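Local atomic coordinates of hypothetical protein (Streptococcus pneumoniae, PDB entry 2HIY), a protein that is of unknown function, a conserved bacterial protein of the DUF1697 family whose chain folds into two similar four-stranded antiparallel sheets packed against each other. Residues 9-13 / 163-169; 19-23 / 71-75; 76-80 / 107-111. All blocks are in the same frame, centred on the assembly; numbering follows the deposited sequence.

Interaction 1: 9-13 / 163-169; sequences LLVRG and YRHITIR
This contact joins the two four-stranded antiparallel sheets of the fold: the end of strand 5-10 and the loop after it run past the start of edge strand 166-170 of the other sheet. Arg169 makes the direct polar link, with NH2 2.9 Å from Val11 O and a fairly straight N-H...O angle of 162°. The carbonyl oxygen lies near the guanidinium plane, though the donor is tilted from the plane of the carbonyl. Arg169 NH1 turns back to Ile168 O, while NE reaches Asn47 and NH2 also bonds to Gly46 O, so all three nitrogens are engaged and the rotation of the group is fixed within the interior. Thr167 CG2 sits over a face of this guanidinium, offset toward its rim, and also touches Leu10 CB at 3.8 Å.

Arg12 carries most of the remaining surface. Its CG stands between backbone N and carbonyl carbon (chi1 65°), and bends at chi2 and chi3 lay the chain over the 3-10 segment 163-164, CD coming within 3.2 Å of Arg164 O. Arg164 CG lies over the rim of one face of the Arg12 guanidinium, and Tyr163 CE2 approaches Arg12 NH1 obliquely at 3.6 Å. The two guanidinium groups cross with planes 62° apart, Arg12 NH2 lying 3.6 Å from Arg164 NH1; a water accepting from both, weakly from Arg12, may ease this meeting of like charges. Asn33 of a second subunit packs against Tyr163 and Arg164. Another water has three bonds: it accepts from Arg12 NE at 2.7 Å and donates to Tyr163 O and to Ile166 O.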
loop_
_atom_site.group_PDB
_atom_site.type_symbol
_atom_site.label_atom_id
_atom_site.label_comp_id
_atom_site.label_asym_id
_atom_site.label_seq_id
_atom_site.Cartn_x
_atom_site.Cartn_y
_atom_site.Cartn_z
ATOM N N LEU D 9 9.063 27.271 -11.106
ATOM C CA LEU D 9 10.108 26.396 -10.615
ATOM C C LEU D 9 9.448 25.075 -10.248
ATOM O O LEU D 9 8.627 25.031 -9.329
ATOM C CB LEU D 9 10.707 27.048 -9.363
ATOM C CG LEU D 9 11.730 26.228 -8.567
ATOM C CD1 LEU D 9 12.946 25.826 -9.413
ATOM C CD2 LEU D 9 12.173 27.070 -7.332
ATOM N N LEU D 10 9.780 24.019 -10.982
ATOM C CA LEU D 10 9.133 22.713 -10.809
ATOM C C LEU D 10 10.165 21.715 -10.356
ATOM O O LEU D 10 11.255 21.650 -10.924
ATOM C CB LEU D 10 8.504 22.240 -12.134
ATOM C CG LEU D 10 7.670 23.289 -12.870
ATOM C CD1 LEU D 10 7.198 22.612 -14.171
ATOM C CD2 LEU D 10 6.505 23.801 -12.047
ATOM N N VAL D 11 9.835 20.940 -9.338
ATOM C CA VAL D 11 10.772 19.934 -8.850
ATOM C C VAL D 11 10.087 18.571 -8.818
ATOM O O VAL D 11 8.881 18.468 -8.708
ATOM C CB VAL D 11 11.375 20.314 -7.482
ATOM C CG1 VAL D 11 12.143 21.649 -7.556
ATOM C CG2 VAL D 11 10.306 20.405 -6.433
ATOM N N ARG D 12 10.882 17.522 -8.956
ATOM C CA ARG D 12 10.349 16.169 -8.890
ATOM C C ARG D 12 10.738 15.507 -7.583
ATOM O O ARG D 12 11.725 15.905 -6.932
ATOM C CB ARG D 12 10.921 15.335 -10.046
ATOM C CG ARG D 12 12.424 15.133 -9.930
ATOM C CD ARG D 12 12.976 13.755 -10.339
ATOM N NE ARG D 12 12.029 12.651 -10.296
ATOM C CZ ARG D 12 12.019 11.664 -9.395
ATOM N NH1 ARG D 12 11.104 10.711 -9.503
ATOM N NH2 ARG D 12 12.903 11.616 -8.417
ATOM N N GLY D 13 9.973 14.493 -7.221
ATOM C CA GLY D 13 10.347 13.576 -6.174
ATOM C C GLY D 13 10.095 14.009 -4.748
ATOM O O GLY D 13 10.531 13.323 -3.830
ATOM N N TYR D 163 15.270 9.847 -16.299
ATOM C CA TYR D 163 14.061 9.914 -15.528
ATOM C C TYR D 163 14.063 10.894 -14.362
ATOM O O TYR D 163 13.071 11.625 -14.166
ATOM C CB TYR D 163 13.730 8.512 -15.012
ATOM C CG TYR D 163 12.403 8.432 -14.316
ATOM C CD1 TYR D 163 11.230 8.386 -15.061
ATOM C CD2 TYR D 163 12.304 8.441 -12.913
ATOM C CE1 TYR D 163 9.988 8.338 -14.447
ATOM C CE2 TYR D 163 11.042 8.368 -12.284
ATOM C CZ TYR D 163 9.902 8.322 -13.086
ATOM O OH TYR D 163 8.645 8.252 -12.509
ATOM N N ARG D 164 15.143 10.914 -13.589
ATOM C CA ARG D 164 15.202 11.798 -12.420
ATOM C C ARG D 164 15.553 13.224 -12.816
ATOM O O ARG D 164 15.705 14.095 -11.945
ATOM C CB ARG D 164 16.196 11.261 -11.396
ATOM C CG ARG D 164 15.709 9.962 -10.723
ATOM C CD ARG D 164 16.780 9.312 -9.805
ATOM N NE ARG D 164 17.528 10.284 -9.014
ATOM C CZ ARG D 164 17.166 10.723 -7.818
ATOM N NH1 ARG D 164 16.063 10.257 -7.235
ATOM N NH2 ARG D 164 17.926 11.631 -7.200
ATOM N N HIS D 165 15.686 13.476 -14.122
ATOM C CA HIS D 165 16.076 14.789 -14.656
ATOM C C HIS D 165 15.006 15.358 -15.557
ATOM O O HIS D 165 15.298 16.216 -16.407
ATOM C CB HIS D 165 17.428 14.681 -15.340
ATOM C CG HIS D 165 18.483 14.259 -14.389
ATOM N ND1 HIS D 165 18.855 12.944 -14.213
ATOM C CD2 HIS D 165 19.160 14.980 -13.474
ATOM C CE1 HIS D 165 19.757 12.882 -13.248
ATOM N NE2 HIS D 165 19.971 14.102 -12.794
ATOM N N ILE D 166 13.786 14.864 -15.403
ATOM C CA ILE D 166 12.623 15.509 -16.002
ATOM C C ILE D 166 11.595 15.702 -14.915
ATOM O O ILE D 166 11.639 14.991 -13.903
ATOM C CB ILE D 166 12.003 14.699 -17.155
ATOM C CG1 ILE D 166 11.707 13.277 -16.698
ATOM C CG2 ILE D 166 12.889 14.769 -18.392
ATOM C CD1 ILE D 166 10.867 12.457 -17.632
ATOM N N THR D 167 10.680 16.630 -15.127
ATOM C CA THR D 167 9.650 16.876 -14.145
ATOM C C THR D 167 8.314 16.600 -14.820
ATOM O O THR D 167 7.899 17.343 -15.704
ATOM C CB THR D 167 9.710 18.336 -13.660
ATOM O OG1 THR D 167 11.087 18.680 -13.372
ATOM C CG2 THR D 167 8.850 18.502 -12.451
ATOM N N ILE D 168 7.643 15.547 -14.382
ATOM C CA ILE D 168 6.446 15.102 -15.089
ATOM C C ILE D 168 5.230 15.733 -14.441
ATOM O O ILE D 168 5.059 15.681 -13.213
ATOM C CB ILE D 168 6.329 13.591 -15.041
ATOM C CG1 ILE D 168 7.562 12.969 -15.694
ATOM C CG2 ILE D 168 5.005 13.149 -15.731
ATOM C CD1 ILE D 168 7.578 11.422 -15.685
ATOM N N ARG D 169 4.367 16.333 -15.254
ATOM C CA ARG D 169 3.097 16.876 -14.780
ATOM C C ARG D 169 1.987 16.447 -15.706
ATOM O O ARG D 169 2.179 16.366 -16.917
ATOM C CB ARG D 169 3.144 18.416 -14.763
ATOM C CG ARG D 169 4.226 19.002 -13.810
ATOM C CD ARG D 169 3.814 18.738 -12.359
ATOM N NE ARG D 169 4.709 19.332 -11.351
ATOM C CZ ARG D 169 5.699 18.701 -10.734
ATOM N NH1 ARG D 169 6.003 17.454 -11.034
ATOM N NH2 ARG D 169 6.411 19.358 -9.818
HETATM O O HOH W 1 12.798 18.249 -11.241
HETATM O O HOH W 2 10.851 12.416 -12.758
HETATM O O HOH W 3 13.645 8.759 -7.708
HETATM O O HOH W 4 8.723 11.324 -11.607
#

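Interaction 2: 19-23 / 71-75; sequences KNKVV and YPFIQ
The Phe73 ring has Asn20 over one face and, on the other, Tyr71 CB, from two residues earlier and offset toward the rim, with Val22 CG2 at its edge in the ring plane. Asn20 CA stands almost over the ring centre, 3.6 Å from the centroid and 13° off the normal, a CH-pi contact. The carboxamide of Asn20 continues the same layer: its plane is only 7° from that of the ring, and it stacks over the CB-CG end of Phe73, with OD1 3.5 Å from Phe73 CG. The two side chains run in opposite directions, so that backbone, CB and amide of Asn20 together cover the ring lengthwise. Phe73 takes a chi1 of 49°, which places CG between backbone N and carbonyl carbon and turns the ring to face Asn20. The polar end of Asn20 is held by ND2 bonding to Gly13 O.

Val22 CG2 wedges between the aromatic residues, 3.8 Å from Phe73 CE1 and 3.9 Å from Tyr71 CD1, while Ile74 CD1 approaches it at 4.2 Å. Val22 CG1 lies over a face of the Tyr71 ring, towards its rim. Residues 71-74 form a type I beta turn, closed by Ile74 N bonding to Tyr71 O, and this brings Tyr71 and Phe73 together. Tyr71 OH bonds to Glu30 of helix 24-34; a water donates a hydrogen bond to Tyr71 OH at 2.8 Å and accepts one from Val23 N just ahead of that helix.

Direct contact between the segments thus rests on dispersion and CH-pi attraction, the polar link being made through water; it packs the loop leading into helix 24-34 against the turn that follows helix 56-70.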
loop_
_atom_site.group_PDB
_atom_site.type_symbol
_atom_site.label_atom_id
_atom_site.label_comp_id
_atom_site.label_asym_id
_atom_site.label_seq_id
_atom_site.Cartn_x
_atom_site.Cartn_y
_atom_site.Cartn_z
ATOM N N LYS D 19 9.116 10.641 2.801
ATOM C CA LYS D 19 10.369 11.389 2.895
ATOM C C LYS D 19 10.389 12.522 1.870
ATOM O O LYS D 19 9.353 12.864 1.285
ATOM C CB LYS D 19 11.593 10.467 2.732
ATOM C CG LYS D 19 11.738 9.856 1.348
ATOM C CD LYS D 19 13.036 9.075 1.188
ATOM C CE LYS D 19 13.202 8.609 -0.255
ATOM N NZ LYS D 19 12.181 7.587 -0.612
ATOM N N ASN D 20 11.575 13.092 1.673
ATOM C CA ASN D 20 11.771 14.235 0.768
ATOM C C ASN D 20 10.765 15.334 1.070
ATOM O O ASN D 20 10.155 15.898 0.172
ATOM C CB ASN D 20 11.737 13.810 -0.712
ATOM C CG ASN D 20 12.902 12.919 -1.094
ATOM O OD1 ASN D 20 13.703 12.510 -0.242
ATOM N ND2 ASN D 20 13.022 12.649 -2.389
ATOM N N LYS D 21 10.637 15.633 2.355
ATOM C CA LYS D 21 9.593 16.514 2.847
ATOM C C LYS D 21 9.971 17.976 2.644
ATOM O O LYS D 21 11.033 18.417 3.032
ATOM C CB LYS D 21 9.328 16.262 4.339
ATOM C CG LYS D 21 8.163 17.096 4.881
ATOM C CD LYS D 21 7.714 16.644 6.273
ATOM C CE LYS D 21 6.717 17.644 6.870
ATOM N NZ LYS D 21 6.481 17.458 8.337
ATOM N N VAL D 22 9.043 18.703 2.036
ATOM C CA VAL D 22 9.174 20.135 1.858
ATOM C C VAL D 22 7.858 20.756 2.292
ATOM O O VAL D 22 6.805 20.395 1.746
ATOM C CB VAL D 22 9.466 20.497 0.392
ATOM C CG1 VAL D 22 9.614 22.027 0.239
ATOM C CG2 VAL D 22 10.706 19.758 -0.114
ATOM N N VAL D 23 7.923 21.663 3.260
ATOM C CA VAL D 23 6.730 22.364 3.714
ATOM C C VAL D 23 6.621 23.638 2.884
ATOM O O VAL D 23 7.527 24.473 2.906
ATOM C CB VAL D 23 6.807 22.657 5.215
ATOM C CG1 VAL D 23 5.588 23.460 5.684
ATOM C CG2 VAL D 23 6.897 21.349 6.005
ATOM N N TYR D 71 17.659 21.396 0.837
ATOM C CA TYR D 71 16.858 20.233 0.406
ATOM C C TYR D 71 17.677 19.411 -0.570
ATOM O O TYR D 71 17.381 19.403 -1.757
ATOM C CB TYR D 71 15.561 20.693 -0.296
ATOM C CG TYR D 71 14.714 21.554 0.599
ATOM C CD1 TYR D 71 13.937 20.987 1.612
ATOM C CD2 TYR D 71 14.697 22.957 0.455
ATOM C CE1 TYR D 71 13.172 21.787 2.482
ATOM C CE2 TYR D 71 13.957 23.767 1.338
ATOM C CZ TYR D 71 13.180 23.179 2.324
ATOM O OH TYR D 71 12.426 23.946 3.189
ATOM N N PRO D 72 18.698 18.700 -0.075
ATOM C CA PRO D 72 19.679 18.060 -0.950
ATOM C C PRO D 72 19.115 16.932 -1.808
ATOM O O PRO D 72 19.790 16.524 -2.755
ATOM C CB PRO D 72 20.773 17.554 0.017
ATOM C CG PRO D 72 20.302 17.822 1.350
ATOM C CD PRO D 72 19.026 18.562 1.360
ATOM N N PHE D 73 17.921 16.437 -1.503
ATOM C CA PHE D 73 17.242 15.467 -2.371
ATOM C C PHE D 73 16.623 16.111 -3.611
ATOM O O PHE D 73 16.155 15.406 -4.508
ATOM C CB PHE D 73 16.177 14.722 -1.567
ATOM C CG PHE D 73 15.276 15.632 -0.760
ATOM C CD1 PHE D 73 14.189 16.254 -1.368
ATOM C CD2 PHE D 73 15.518 15.880 0.595
ATOM C CE1 PHE D 73 13.372 17.113 -0.652
ATOM C CE2 PHE D 73 14.683 16.718 1.315
ATOM C CZ PHE D 73 13.600 17.331 0.686
ATOM N N ILE D 74 16.592 17.440 -3.674
ATOM C CA ILE D 74 16.149 18.123 -4.908
ATOM C C ILE D 74 17.394 18.293 -5.778
ATOM O O ILE D 74 18.205 19.198 -5.556
ATOM C CB ILE D 74 15.458 19.474 -4.598
ATOM C CG1 ILE D 74 14.177 19.216 -3.764
ATOM C CG2 ILE D 74 15.150 20.236 -5.911
ATOM C CD1 ILE D 74 13.387 20.474 -3.333
ATOM N N GLN D 75 17.572 17.377 -6.719
ATOM C CA GLN D 75 18.802 17.270 -7.492
ATOM C C GLN D 75 18.650 17.633 -8.963
ATOM O O GLN D 75 19.613 17.544 -9.735
ATOM C CB GLN D 75 19.381 15.850 -7.328
ATOM C CG GLN D 75 19.936 15.645 -5.916
ATOM C CD GLN D 75 20.338 14.235 -5.594
ATOM O OE1 GLN D 75 20.533 13.408 -6.483
ATOM N NE2 GLN D 75 20.484 13.951 -4.302
HETATM O O HOH W 5 10.368 22.628 4.480
#

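Interaction 3: 76-80 / 107-111; sequences SFSLL and FYTEG
The backbones of 76-80 and 107-111 cross steeply, their end-to-end directions 105° apart, and come closest at Ser78 and Thr109, whose CA atoms are 4.1 Å from each other. One direct backbone bond spans the crossing: Glu110 N donates to Phe77 O at 2.9 Å, nearly straight at both ends. Beside it the Ser78 hydroxyl donates to Tyr108 O at 2.8 Å, approaching from above the carbonyl plane. Ser78 OG lies beside the backbone N, anti to the carbonyl carbon (chi1 -53°), and is also bonded to Thr167 OG1, so this buried hydroxyl, carried by one sheet, bonds to two neighbouring strands of the other.

Thr109 packs into the crossing through its carbons, CB 3.2 Å from Phe77 O and CG2 against Ser76 and Ser78, while its OG1 bonds to His165 O. Glu110 folds back at chi2, setting CG 4.0 Å from Phe77 CE1. Its OE2 accepts from a water at 2.8 Å that in turn accepts from Leu79 N, and it also forms a salt bridge with Lys56. The same lysine bonds to Leu79 O, so one cation spans both segments. Farther along, Leu80 CD2 meets the Phe107 ring at CD1, 3.7 Å away, the two side chains crossing at about a right angle.

Edge strand 78-81 of one sheet thus meets the end of strand 102-108, an inner strand of the other. The crossing is part of the junction between two antiparallel sheets that share the strand order 2-3-1-4.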
loop_
_atom_site.group_PDB
_atom_site.type_symbol
_atom_site.label_atom_id
_atom_site.label_comp_id
_atom_site.label_asym_id
_atom_site.label_seq_id
_atom_site.Cartn_x
_atom_site.Cartn_y
_atom_site.Cartn_z
ATOM N N SER D 76 17.439 18.035 -9.336
ATOM C CA SER D 76 17.168 18.624 -10.638
ATOM C C SER D 76 15.984 19.548 -10.458
ATOM O O SER D 76 15.198 19.405 -9.504
ATOM C CB SER D 76 16.795 17.527 -11.663
ATOM O OG SER D 76 15.492 16.966 -11.409
ATOM N N PHE D 77 15.843 20.522 -11.350
ATOM C CA PHE D 77 14.629 21.315 -11.351
ATOM C C PHE D 77 14.414 21.909 -12.725
ATOM O O PHE D 77 15.378 22.105 -13.477
ATOM C CB PHE D 77 14.658 22.413 -10.259
ATOM C CG PHE D 77 15.825 23.371 -10.360
ATOM C CD1 PHE D 77 15.773 24.534 -11.129
ATOM C CD2 PHE D 77 16.949 23.165 -9.580
ATOM C CE1 PHE D 77 16.856 25.425 -11.179
ATOM C CE2 PHE D 77 18.031 24.064 -9.620
ATOM C CZ PHE D 77 17.983 25.189 -10.423
ATOM N N SER D 78 13.152 22.219 -13.022
ATOM C CA SER D 78 12.794 22.953 -14.216
ATOM C C SER D 78 12.555 24.412 -13.823
ATOM O O SER D 78 11.966 24.683 -12.771
ATOM C CB SER D 78 11.505 22.404 -14.805
ATOM O OG SER D 78 11.602 20.997 -14.994
ATOM N N LEU D 79 13.065 25.321 -14.630
ATOM C CA LEU D 79 12.856 26.755 -14.391
ATOM C C LEU D 79 12.510 27.383 -15.725
ATOM O O LEU D 79 13.318 27.365 -16.676
ATOM C CB LEU D 79 14.129 27.375 -13.816
ATOM C CG LEU D 79 13.980 28.866 -13.449
ATOM C CD1 LEU D 79 12.980 29.114 -12.342
ATOM C CD2 LEU D 79 15.339 29.427 -13.050
ATOM N N LEU D 80 11.307 27.942 -15.802
ATOM C CA LEU D 80 10.850 28.506 -17.065
ATOM C C LEU D 80 10.053 29.763 -16.825
ATOM O O LEU D 80 9.422 29.907 -15.780
ATOM C CB LEU D 80 10.003 27.479 -17.822
ATOM C CG LEU D 80 8.829 26.902 -17.058
ATOM C CD1 LEU D 80 7.523 27.420 -17.641
ATOM C CD2 LEU D 80 8.882 25.403 -17.227
ATOM N N PHE D 107 8.608 17.922 -18.400
ATOM C CA PHE D 107 9.365 19.172 -18.474
ATOM C C PHE D 107 10.858 18.900 -18.385
ATOM O O PHE D 107 11.332 18.184 -17.485
ATOM C CB PHE D 107 9.028 20.086 -17.309
ATOM C CG PHE D 107 7.705 20.800 -17.423
ATOM C CD1 PHE D 107 7.610 22.033 -18.078
ATOM C CD2 PHE D 107 6.536 20.297 -16.794
ATOM C CE1 PHE D 107 6.370 22.734 -18.148
ATOM C CE2 PHE D 107 5.318 20.996 -16.853
ATOM C CZ PHE D 107 5.250 22.202 -17.536
ATOM N N TYR D 108 11.617 19.476 -19.314
ATOM C CA TYR D 108 13.058 19.421 -19.221
ATOM C C TYR D 108 13.537 20.168 -17.984
ATOM O O TYR D 108 12.875 21.056 -17.489
ATOM C CB TYR D 108 13.673 20.022 -20.478
ATOM C CG TYR D 108 13.304 19.305 -21.774
ATOM C CD1 TYR D 108 13.193 17.909 -21.836
ATOM C CD2 TYR D 108 13.133 20.042 -22.960
ATOM C CE1 TYR D 108 12.873 17.261 -23.069
ATOM C CE2 TYR D 108 12.828 19.408 -24.167
ATOM C CZ TYR D 108 12.725 18.040 -24.209
ATOM O OH TYR D 108 12.448 17.437 -25.437
ATOM N N THR D 109 14.709 19.808 -17.482
ATOM C CA THR D 109 15.311 20.475 -16.327
ATOM C C THR D 109 16.580 21.222 -16.739
ATOM O O THR D 109 17.150 20.997 -17.795
ATOM C CB THR D 109 15.677 19.457 -15.258
ATOM O OG1 THR D 109 16.546 18.465 -15.830
ATOM C CG2 THR D 109 14.428 18.785 -14.658
ATOM N N GLU D 110 17.030 22.099 -15.855
ATOM C CA GLU D 110 18.229 22.870 -16.121
ATOM C C GLU D 110 19.443 21.964 -16.249
ATOM O O GLU D 110 19.660 21.081 -15.417
ATOM C CB GLU D 110 18.426 23.885 -14.989
ATOM C CG GLU D 110 17.430 25.013 -15.087
ATOM C CD GLU D 110 17.579 25.800 -16.387
ATOM O OE1 GLU D 110 18.720 26.176 -16.737
ATOM O OE2 GLU D 110 16.559 26.010 -17.090
ATOM N N GLY D 111 20.192 22.142 -17.333
ATOM C CA GLY D 111 21.397 21.348 -17.519
ATOM C C GLY D 111 21.179 20.054 -18.271
ATOM O O GLY D 111 22.144 19.353 -18.591
HETATM O O HOH W 6 18.416 20.566 -12.942
HETATM O O HOH W 7 14.469 24.198 -16.901
#

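From the N terminus, strand 5-10 leads into 9-13, whose partner 163-169 lies 150 residues on, so interaction 1 closes the longest loop and the other two nest inside it. Interaction 2 comes first within that loop, joining the turn after helix 56-70 to the approach to helix 24-34. Segment 76-80 follows directly on 71-75 and opens interaction 3, so these two stand in series. Interactions 1 and 3, with centres about 7 Å apart, form one joint between the sheets: strands 5-10 and 78-81 neighbour each other on one side, 102-108 and 166-170 on the other. Interaction 2 lies at the periphery of the first sheet's half, bordering interaction 1 where Ile74 packs on Val11.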